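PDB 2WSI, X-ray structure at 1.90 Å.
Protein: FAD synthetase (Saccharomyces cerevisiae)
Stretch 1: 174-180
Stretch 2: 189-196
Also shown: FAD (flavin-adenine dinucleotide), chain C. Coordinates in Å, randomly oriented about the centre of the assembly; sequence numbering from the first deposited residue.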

# COMPACT_ATOMS: atom_id res chain seq x y z
N ALA A 174 14.13 -12.51 -7.56
CA ALA A 174 13.75 -13.85 -7.14
C ALA A 174 12.80 -13.79 -5.93
O ALA A 174 13.08 -14.33 -4.86
N LEU A 175 11.68 -13.12 -6.13
CA LEU A 175 10.67 -13.02 -5.09
C LEU A 175 9.54 -13.95 -5.50
O LEU A 175 9.27 -14.12 -6.68
N LYS A 176 8.88 -14.54 -4.51
CA LYS A 176 7.72 -15.38 -4.72
C LYS A 176 6.57 -14.88 -3.82
O LYS A 176 6.83 -14.28 -2.78
N PRO A 177 5.32 -15.17 -4.20
CA PRO A 177 4.14 -14.77 -3.40
C PRO A 177 4.15 -15.38 -1.99
O PRO A 177 3.70 -14.75 -1.04
N ILE A 178 4.60 -16.62 -1.86
CA ILE A 178 4.74 -17.19 -0.52
C ILE A 178 6.18 -17.70 -0.41
O ILE A 178 6.57 -18.58 -1.15
N GLN A 179 6.96 -17.13 0.51
CA GLN A 179 8.40 -17.35 0.50
C GLN A 179 8.98 -17.22 1.91
O GLN A 179 8.68 -16.27 2.63
N ARG A 180 9.83 -18.15 2.29
CA ARG A 180 10.56 -18.06 3.56
C ARG A 180 11.52 -16.88 3.55
O ARG A 180 11.96 -16.47 2.48
N MET A 189 7.23 -16.45 7.41
CA MET A 189 6.89 -16.57 6.00
C MET A 189 6.60 -15.19 5.45
O MET A 189 5.80 -14.45 6.02
N ARG A 190 7.25 -14.86 4.34
CA ARG A 190 6.93 -13.63 3.62
C ARG A 190 5.71 -13.88 2.72
O ARG A 190 5.68 -14.85 1.94
N LEU A 191 4.72 -13.00 2.85
CA LEU A 191 3.51 -13.03 2.05
C LEU A 191 3.56 -11.78 1.17
O LEU A 191 3.45 -10.66 1.67
N GLN A 192 3.69 -11.99 -0.14
CA GLN A 192 4.05 -10.92 -1.08
C GLN A 192 3.10 -11.00 -2.28
O GLN A 192 3.51 -11.29 -3.41
N PRO A 193 1.80 -10.76 -2.04
CA PRO A 193 0.80 -10.97 -3.10
C PRO A 193 0.66 -9.80 -4.07
O PRO A 193 -0.15 -9.91 -4.98
N LEU A 194 1.41 -8.71 -3.88
CA LEU A 194 1.39 -7.57 -4.79
C LEU A 194 2.51 -7.64 -5.83
O LEU A 194 2.74 -6.70 -6.59
N LEU A 195 3.24 -8.75 -5.86
CA LEU A 195 4.49 -8.78 -6.62
C LEU A 195 4.35 -8.47 -8.11
O LEU A 195 5.28 -7.96 -8.71
N HIS A 196 3.21 -8.79 -8.72
CA HIS A 196 3.06 -8.58 -10.17
C HIS A 196 2.39 -7.25 -10.53
O HIS A 196 2.10 -6.99 -11.70

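Two short strands, 178-180 and 189-191, pair antiparallel, and their backbone ladder places Ile 178, Arg 180, Met 189 and Leu 191 on one face and Gln 179 and Arg 190 on the other. Gln 179 N donates to Arg 190 O (3.0 Å), Arg 190 N returns to Gln 179 O (2.6 Å), and Gln 192 N reaches Pro 177 O (2.9 Å), extending the pairing beyond the strand ends.

On the face carrying Ile 178, Arg 180, Met 189 and Leu 191, the thioether is the filler. Met 189 (chi1 t, chi2 p, chi3 p) bends across the neighbouring strand: its CG meets Ile 178 CG2 at 3.7 Å, its SD lies 3.5 Å from Gln 179 C, and its CE covers one face of the Arg 180 guanidinium, 3.6 Å from Arg 180 NE. Ile 178 (m, t) also touches Leu 191 (m, t), more loosely, with Ile 178 CG1 to Leu 191 CD2 at 4.4 Å.

The other face is built around Arg 190 (m, t, m). Its NE and NH2 both donate to Arg 180 O, at 3.2 and 2.9 Å, so the carbonyl sits at the edge of the guanidinium, near its plane. FAD C4 lies over one side of that plane, 3.3 Å from Arg 190 NH1, and Gln 179 OE1 over the opposite side. Gln 179, extended as t, t, is held in turn by its own stretch: NE2 donates to Ala 174 O (3.0 Å) and OE1 accepts from Lys 176 N (3.0 Å), so one amide braces the loop leading into its strand.

Beyond the paired strands, the loop before the first and the loop after the second supply apolar bumps. Leu 175 (m, t) points toward the other stretch and sets CD1 against Leu 195 CD2 at 3.6 Å. Leu 195 (m, t) points back, its CD1 pressed to Lys 176 C at 3.4 Å and reaching Pro 177 CD at 4.3 Å. Lys 176 itself points away.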

# COMPACT_ATOMS: atom_id res chain seq x y z
CB ALA A 174 14.99 -14.67 -6.81
CB LEU A 175 10.18 -11.55 -4.95
CG LEU A 175 11.19 -10.53 -4.40
CD1 LEU A 175 10.63 -9.09 -4.43
CD2 LEU A 175 11.63 -10.87 -3.00
CB LYS A 176 8.04 -16.83 -4.33
CG LYS A 176 9.13 -17.48 -5.20
CD LYS A 176 9.93 -18.53 -4.41
CE LYS A 176 9.04 -19.53 -3.65
NZ LYS A 176 8.65 -20.68 -4.50
CB PRO A 177 2.95 -15.33 -4.18
CG PRO A 177 3.48 -15.52 -5.63
CD PRO A 177 4.96 -15.76 -5.50
CB ILE A 178 3.72 -18.30 -0.27
CG1 ILE A 178 2.28 -17.75 -0.38
CG2 ILE A 178 3.94 -18.92 1.11
CD1 ILE A 178 1.19 -18.80 -0.13
CB GLN A 179 9.03 -16.27 -0.42
CG GLN A 179 10.48 -16.47 -0.70
CD GLN A 179 11.00 -15.47 -1.72
OE1 GLN A 179 10.43 -14.40 -1.89
NE2 GLN A 179 12.10 -15.81 -2.38
CB ARG A 180 11.34 -19.35 3.83
CG ARG A 180 10.45 -20.48 4.34
CD ARG A 180 9.95 -20.18 5.76
NE ARG A 180 8.89 -21.11 6.15
CZ ARG A 180 8.16 -21.02 7.26
NH1 ARG A 180 8.36 -20.03 8.12
NH2 ARG A 180 7.20 -21.92 7.51
CB MET A 189 5.66 -17.47 5.80
CG MET A 189 5.46 -17.87 4.33
SD MET A 189 6.72 -19.09 3.75
CE MET A 189 5.89 -20.59 4.30
CB ARG A 190 8.12 -13.17 2.77
CG ARG A 190 9.35 -12.86 3.59
CD ARG A 190 10.48 -12.32 2.68
NE ARG A 190 11.24 -13.41 2.08
CZ ARG A 190 12.25 -13.25 1.23
NH1 ARG A 190 12.63 -12.03 0.88
NH2 ARG A 190 12.89 -14.31 0.74
CB LEU A 191 2.26 -12.99 2.95
CG LEU A 191 2.18 -14.09 4.01
CD1 LEU A 191 0.86 -13.95 4.82
CD2 LEU A 191 2.29 -15.50 3.36
CB GLN A 192 5.52 -11.13 -1.52
CG GLN A 192 6.49 -10.96 -0.35
CD GLN A 192 7.94 -11.32 -0.65
OE1 GLN A 192 8.24 -12.32 -1.32
NE2 GLN A 192 8.83 -10.55 -0.09
CB PRO A 193 -0.51 -11.15 -2.32
CG PRO A 193 -0.21 -10.72 -0.87
CD PRO A 193 1.20 -10.27 -0.79
CB LEU A 194 1.54 -6.25 -3.99
CG LEU A 194 0.78 -5.06 -4.60
CD1 LEU A 194 -0.70 -5.28 -4.50
CD2 LEU A 194 1.16 -3.73 -3.93
CB LEU A 195 5.18 -10.14 -6.49
CG LEU A 195 5.98 -10.34 -5.21
CD1 LEU A 195 6.55 -11.76 -5.21
CD2 LEU A 195 7.10 -9.27 -5.07
CB HIS A 196 2.29 -9.75 -10.78
CG HIS A 196 2.87 -11.08 -10.44
ND1 HIS A 196 4.17 -11.42 -10.74
CD2 HIS A 196 2.36 -12.14 -9.76
CE1 HIS A 196 4.43 -12.63 -10.29
NE2 HIS A 196 3.34 -13.10 -9.71
PA FAD C . 10.37 -1.07 0.65
O1A FAD C . 10.49 0.43 0.56
O2A FAD C . 11.34 -1.64 1.65
O5B FAD C . 8.85 -1.58 0.92
C5B FAD C . 8.54 -2.93 0.66
C4B FAD C . 7.46 -3.38 1.66
O4B FAD C . 8.06 -3.63 2.91
C3B FAD C . 6.42 -2.30 1.90
O3B FAD C . 5.36 -2.39 0.98
C2B FAD C . 5.97 -2.61 3.31
O2B FAD C . 4.99 -3.63 3.31
C1B FAD C . 7.23 -3.14 3.95
N9A FAD C . 7.92 -2.02 4.62
C8A FAD C . 8.92 -1.22 4.13
N7A FAD C . 9.27 -0.33 5.09
C5A FAD C . 8.48 -0.55 6.17
C6A FAD C . 8.38 0.06 7.40
N6A FAD C . 9.18 1.09 7.76
N1A FAD C . 7.48 -0.43 8.30
C2A FAD C . 6.65 -1.49 8.00
N3A FAD C . 6.72 -2.07 6.75
C4A FAD C . 7.64 -1.61 5.88
N1 FAD C . 15.21 -9.05 2.15
C2 FAD C . 15.96 -10.18 1.96
O2 FAD C . 16.95 -10.15 1.22
N3 FAD C . 15.63 -11.34 2.61
C4 FAD C . 14.53 -11.39 3.44
O4 FAD C . 14.28 -12.47 3.98
C4X FAD C . 13.76 -10.24 3.64
N5 FAD C . 12.65 -10.24 4.47
C5X FAD C . 11.89 -9.09 4.64
C6 FAD C . 10.77 -9.08 5.47
C7 FAD C . 10.05 -7.90 5.65
C7M FAD C . 8.85 -7.85 6.55
C8 FAD C . 10.43 -6.75 4.98
C8M FAD C . 9.65 -5.48 5.14
C9 FAD C . 11.54 -6.77 4.14
C9A FAD C . 12.27 -7.92 3.98
N10 FAD C . 13.38 -7.91 3.16
C10 FAD C . 14.11 -9.07 2.97
C1' FAD C . 13.75 -6.65 2.43
C2' FAD C . 13.02 -6.57 1.07
O2' FAD C . 13.16 -7.73 0.29
C3' FAD C . 13.44 -5.37 0.23
O3' FAD C . 14.74 -5.57 -0.26
C4' FAD C . 13.39 -4.09 1.05
O4' FAD C . 12.16 -4.01 1.75
C5' FAD C . 13.51 -2.87 0.14
O5' FAD C . 12.70 -3.06 -1.00
P FAD C . 11.83 -1.85 -1.62
O1P FAD C . 12.60 -0.56 -1.48
O2P FAD C . 11.38 -2.19 -3.02
O3P FAD C . 10.47 -1.74 -0.79